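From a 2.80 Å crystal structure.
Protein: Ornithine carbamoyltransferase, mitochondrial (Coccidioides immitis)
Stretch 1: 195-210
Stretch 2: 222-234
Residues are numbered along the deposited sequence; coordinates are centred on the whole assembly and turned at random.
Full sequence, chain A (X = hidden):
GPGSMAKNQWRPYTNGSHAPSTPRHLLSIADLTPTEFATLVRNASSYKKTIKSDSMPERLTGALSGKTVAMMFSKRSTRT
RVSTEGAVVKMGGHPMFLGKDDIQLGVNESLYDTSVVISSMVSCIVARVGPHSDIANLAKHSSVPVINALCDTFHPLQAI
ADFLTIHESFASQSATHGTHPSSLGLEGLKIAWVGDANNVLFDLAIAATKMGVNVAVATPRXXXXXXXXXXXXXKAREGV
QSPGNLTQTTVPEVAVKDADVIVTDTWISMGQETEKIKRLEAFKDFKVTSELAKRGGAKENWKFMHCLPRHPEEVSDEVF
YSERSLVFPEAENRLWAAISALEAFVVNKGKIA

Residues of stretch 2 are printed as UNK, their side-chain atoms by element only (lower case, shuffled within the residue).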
# COMPACT_ATOMS: atom_id res chain seq x y z
N GLY A 195 19.44 11.00 -29.51
CA GLY A 195 17.99 11.11 -29.33
C GLY A 195 17.52 12.46 -28.82
O GLY A 195 18.13 13.48 -29.10
N ASP A 196 16.42 12.48 -28.06
CA ASP A 196 15.89 13.72 -27.51
C ASP A 196 16.64 14.19 -26.25
O ASP A 196 17.16 13.36 -25.48
CB ASP A 196 14.38 13.60 -27.23
CG ASP A 196 13.73 14.96 -26.82
OD1 ASP A 196 14.17 16.05 -27.30
OD2 ASP A 196 12.76 14.92 -26.03
N ALA A 197 16.71 15.51 -26.07
CA ALA A 197 17.33 16.12 -24.89
C ALA A 197 16.31 16.19 -23.76
O ALA A 197 15.36 16.96 -23.84
CB ALA A 197 17.82 17.52 -25.23
N ASN A 198 16.49 15.39 -22.72
CA ASN A 198 15.51 15.41 -21.65
C ASN A 198 16.12 15.37 -20.26
O ASN A 198 17.35 15.35 -20.10
CB ASN A 198 14.47 14.30 -21.85
CG ASN A 198 15.06 12.89 -21.78
OD1 ASN A 198 16.10 12.64 -21.15
ND2 ASN A 198 14.39 11.95 -22.43
N ASN A 199 15.23 15.35 -19.26
CA ASN A 199 15.59 15.29 -17.84
C ASN A 199 16.76 14.36 -17.50
O ASN A 199 17.69 14.78 -16.80
CB ASN A 199 14.36 15.03 -16.94
CG ASN A 199 13.56 13.76 -17.32
OD1 ASN A 199 13.98 12.92 -18.13
ND2 ASN A 199 12.39 13.62 -16.70
N VAL A 200 16.72 13.12 -18.00
CA VAL A 200 17.75 12.13 -17.70
C VAL A 200 19.13 12.57 -18.20
O VAL A 200 20.11 12.59 -17.43
CB VAL A 200 17.38 10.74 -18.24
CG1 VAL A 200 18.63 9.85 -18.35
CG2 VAL A 200 16.26 10.07 -17.36
N LEU A 201 19.22 12.93 -19.48
CA LEU A 201 20.46 13.46 -20.05
C LEU A 201 21.01 14.63 -19.23
O LEU A 201 22.20 14.66 -18.88
CB LEU A 201 20.26 13.86 -21.50
CG LEU A 201 21.38 14.72 -22.11
CD1 LEU A 201 22.70 13.98 -22.08
CD2 LEU A 201 21.02 15.13 -23.52
N PHE A 202 20.14 15.59 -18.89
CA PHE A 202 20.60 16.77 -18.16
C PHE A 202 21.47 16.41 -16.95
O PHE A 202 22.64 16.86 -16.88
CB PHE A 202 19.44 17.69 -17.78
CG PHE A 202 18.57 18.10 -18.97
CD1 PHE A 202 19.08 18.10 -20.26
CD2 PHE A 202 17.25 18.49 -18.76
CE1 PHE A 202 18.29 18.45 -21.33
CE2 PHE A 202 16.45 18.85 -19.81
CZ PHE A 202 16.96 18.84 -21.11
N ASP A 203 20.94 15.57 -16.04
CA ASP A 203 21.66 15.18 -14.82
C ASP A 203 22.88 14.30 -15.09
O ASP A 203 23.93 14.46 -14.44
CB ASP A 203 20.75 14.49 -13.82
CG ASP A 203 20.24 15.42 -12.72
OD1 ASP A 203 21.00 16.22 -12.13
OD2 ASP A 203 19.04 15.31 -12.41
N LEU A 204 22.75 13.39 -16.05
CA LEU A 204 23.87 12.55 -16.49
C LEU A 204 25.05 13.44 -16.93
O LEU A 204 26.20 13.25 -16.46
CB LEU A 204 23.43 11.61 -17.61
CG LEU A 204 24.40 10.67 -18.35
CD1 LEU A 204 25.19 9.80 -17.39
CD2 LEU A 204 23.64 9.78 -19.35
N ALA A 205 24.75 14.42 -17.80
CA ALA A 205 25.74 15.42 -18.23
C ALA A 205 26.46 16.13 -17.07
O ALA A 205 27.68 16.23 -17.09
CB ALA A 205 25.09 16.46 -19.17
N ILE A 206 25.69 16.61 -16.09
CA ILE A 206 26.25 17.31 -14.91
C ILE A 206 27.18 16.38 -14.09
O ILE A 206 28.22 16.81 -13.59
CB ILE A 206 25.11 17.93 -14.00
CG1 ILE A 206 24.33 19.02 -14.75
CG2 ILE A 206 25.67 18.49 -12.69
CD1 ILE A 206 23.09 19.54 -14.02
N ALA A 207 26.78 15.12 -13.96
CA ALA A 207 27.57 14.10 -13.27
C ALA A 207 28.87 13.82 -14.03
O ALA A 207 29.97 13.98 -13.48
CB ALA A 207 26.76 12.84 -13.08
N ALA A 208 28.75 13.43 -15.30
CA ALA A 208 29.92 13.19 -16.15
C ALA A 208 30.98 14.32 -16.11
O ALA A 208 32.20 14.04 -16.08
CB ALA A 208 29.48 12.92 -17.58
N THR A 209 30.52 15.57 -16.10
CA THR A 209 31.42 16.72 -16.00
C THR A 209 32.23 16.67 -14.71
O THR A 209 33.44 16.80 -14.74
CB THR A 209 30.65 18.04 -16.09
OG1 THR A 209 30.03 18.16 -17.37
CG2 THR A 209 31.57 19.20 -15.91
N LYS A 210 31.55 16.47 -13.58
CA LYS A 210 32.24 16.34 -12.28
C LYS A 210 33.24 15.17 -12.22
O LYS A 210 34.24 15.24 -11.48
CB LYS A 210 31.22 16.21 -11.14
CG LYS A 210 30.28 17.41 -10.96
CD LYS A 210 29.27 17.14 -9.83
CE LYS A 210 28.21 18.24 -9.75
NZ LYS A 210 28.68 19.46 -9.02
N UNK A 222 15.69 21.63 -33.11
CA UNK A 222 14.47 21.94 -32.35
C UNK A 222 14.37 21.22 -31.00
O UNK A 222 13.50 21.54 -30.18
N UNK A 223 15.28 20.26 -30.78
CA UNK A 223 15.22 19.35 -29.63
C UNK A 223 16.53 19.35 -28.83
O UNK A 223 16.94 18.33 -28.25
c UNK A 223 10.96 18.02 -31.95
o UNK A 223 9.72 18.06 -32.52
c UNK A 223 13.48 17.94 -30.77
c UNK A 223 14.83 17.94 -30.11
c UNK A 223 11.06 17.89 -30.58
c UNK A 223 12.31 17.86 -30.00
c UNK A 223 13.35 18.08 -32.14
c UNK A 223 12.10 18.12 -32.74
N UNK A 224 17.16 20.51 -28.78
CA UNK A 224 18.45 20.71 -28.15
C UNK A 224 18.37 20.91 -26.64
O UNK A 224 17.31 21.16 -26.08
o UNK A 224 18.38 22.73 -32.31
c UNK A 224 18.17 22.49 -31.09
o UNK A 224 17.09 22.77 -30.53
c UNK A 224 19.12 21.93 -28.78
c UNK A 224 19.30 21.85 -30.29
N UNK A 225 19.51 20.78 -25.97
CA UNK A 225 19.62 21.09 -24.56
C UNK A 225 19.23 22.56 -24.35
O UNK A 225 19.77 23.44 -25.04
c UNK A 225 22.94 19.14 -23.90
c UNK A 225 21.52 19.43 -24.32
c UNK A 225 21.06 20.87 -24.04
c UNK A 225 21.17 21.24 -22.57
N UNK A 226 18.29 22.82 -23.44
CA UNK A 226 17.95 24.20 -23.03
C UNK A 226 19.16 24.93 -22.45
O UNK A 226 19.93 24.34 -21.68
c UNK A 226 16.89 23.99 -21.94
c UNK A 226 16.28 22.68 -22.25
c UNK A 226 17.37 21.83 -22.85
N UNK A 227 19.32 26.20 -22.79
CA UNK A 227 20.53 26.94 -22.39
C UNK A 227 20.67 27.17 -20.87
O UNK A 227 21.79 27.36 -20.39
o UNK A 227 19.52 29.02 -23.04
c UNK A 227 20.67 28.24 -23.17
N UNK A 228 19.57 27.12 -20.13
CA UNK A 228 19.68 27.07 -18.68
C UNK A 228 20.45 25.81 -18.23
O UNK A 228 21.20 25.85 -17.25
n UNK A 228 18.99 27.94 -15.68
c UNK A 228 18.40 26.99 -16.49
c UNK A 228 18.31 27.14 -17.98
c UNK A 228 18.02 25.99 -15.67
n UNK A 228 18.37 26.35 -14.39
c UNK A 228 18.96 27.53 -14.42
N UNK A 229 20.28 24.69 -18.94
CA UNK A 229 20.99 23.46 -18.59
C UNK A 229 22.47 23.58 -18.93
O UNK A 229 23.33 23.24 -18.11
c UNK A 229 18.52 22.09 -17.40
c UNK A 229 20.36 22.18 -19.24
c UNK A 229 18.86 22.08 -18.91
c UNK A 229 21.09 20.91 -18.79
N UNK A 230 22.77 24.09 -20.12
CA UNK A 230 24.16 24.34 -20.52
C UNK A 230 24.88 25.21 -19.48
O UNK A 230 26.06 25.01 -19.22
c UNK A 230 24.26 24.96 -21.94
c UNK A 230 23.63 24.04 -22.97
c UNK A 230 25.71 25.20 -22.31
N UNK A 231 24.15 26.15 -18.88
CA UNK A 231 24.66 27.00 -17.81
C UNK A 231 25.05 26.25 -16.53
O UNK A 231 26.05 26.59 -15.88
o UNK A 231 23.46 31.22 -15.62
c UNK A 231 23.65 28.09 -17.49
c UNK A 231 24.25 29.25 -16.71
o UNK A 231 22.28 29.36 -15.31
c UNK A 231 23.25 29.99 -15.82
N UNK A 232 24.27 25.24 -16.14
CA UNK A 232 24.56 24.42 -14.96
C UNK A 232 25.74 23.46 -15.21
O UNK A 232 26.51 23.16 -14.29
c UNK A 232 22.16 24.38 -13.90
c UNK A 232 22.49 24.93 -12.53
c UNK A 232 23.34 23.62 -14.51
c UNK A 232 20.95 23.49 -13.81
N UNK A 233 25.88 22.99 -16.45
CA UNK A 233 27.00 22.13 -16.81
C UNK A 233 28.29 22.91 -16.70
O UNK A 233 29.28 22.46 -16.11
c UNK A 233 25.04 20.44 -19.63
c UNK A 233 25.67 20.60 -18.27
c UNK A 233 26.84 21.58 -18.22
c UNK A 233 28.15 20.89 -18.66
N UNK A 234 28.27 24.11 -17.26
CA UNK A 234 29.42 24.99 -17.24
C UNK A 234 29.80 25.34 -15.80
O UNK A 234 30.97 25.25 -15.44
n UNK A 234 32.38 26.55 -19.96
o UNK A 234 30.46 25.53 -20.56
c UNK A 234 30.40 26.94 -18.61
c UNK A 234 31.08 26.28 -19.80
c UNK A 234 29.15 26.22 -18.12

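Position 222 has no side-chain atoms, and its phi/psi of 111/-10 would jam a CB against the preceding carbonyl O; it is Gly 222. Position 223 carries one carbon and then a six-carbon ring bearing one oxygen, which defines Tyr 223. Its CB lies 3.5 Å from Asp 196 OD1, and its backbone O is 3.2 Å from Ala 197 CB. Position 224 has three carbons in line, the third carrying two oxygens, so it is Glu 224. Its CA-to-CB bond points away from stretch 1, and the carboxylate turns back within its own loop, where OE2 accepts a hydrogen bond from Gly 222 N (3.0 Å, 172°).

At 225 four carbons fork at the first, one arm two carbons long: Ile 225. Its CG1 approaches Ala 197 CB at 4.3 Å and Leu 201 CD2 at 4.4 Å, while CG2 lies 4.2 Å from Phe 202 CE1. Position 226 closes three carbons onto its own backbone N, which only proline does; Pro 226 CD sits 3.5 Å from Phe 202 CZ. The residue occupies the N-cap position, and its backbone O accepts from the backbone N atoms of 229 and 230.

Position 227, one carbon and one oxygen, is Ser 227; 228, one carbon and a five-membered ring with two nitrogens, is His 228. Neither reaches stretch 1. Position 229 repeats the four-carbon fork with a two-carbon arm, hence Ile 229. Its CG1 stands 3.9 Å from the centroid of the Phe 202 ring, 11° off the normal, a CH-pi contact over the face; CG2 is 3.8 Å from Phe 202 CD1.

Position 230, one carbon carrying two, is Val 230, and 231, three carbons ending in two oxygens, is Glu 231; both lie out of reach. At 232 four carbons fork at the second, giving Leu 232, with CB 4.1 Å from Ile 206 CD1. Position 233 has four carbons, forked at the first, one arm two carbons long: Ile 233. It meets Ala 205 CB through CD1 (4.0 Å), Ile 206 CG1 through CG1 (4.1 Å) and Thr 209 OG1 through CG2 (3.6 Å). Position 234, three carbons ending in one oxygen and one nitrogen, is Gln 234, its CA-to-CB bond directed away.

The contact is mostly a packing of side chains, with Ala 197 CB set against the backbone of 223 to 225 and no hydrogen bond across it. The helices run nearly parallel, at 20° with axes 9.4 Å apart, so Ile 229 and Ile 233, one turn apart, meet Phe 202 and Ile 206 in register. Thr 209 OG1 donates to Ala 205 O (3.1 Å), satisfying its hydroxyl within its own helix beside Ile 233.

Stretch 2 222-234: GYEIPSHIVELIQ
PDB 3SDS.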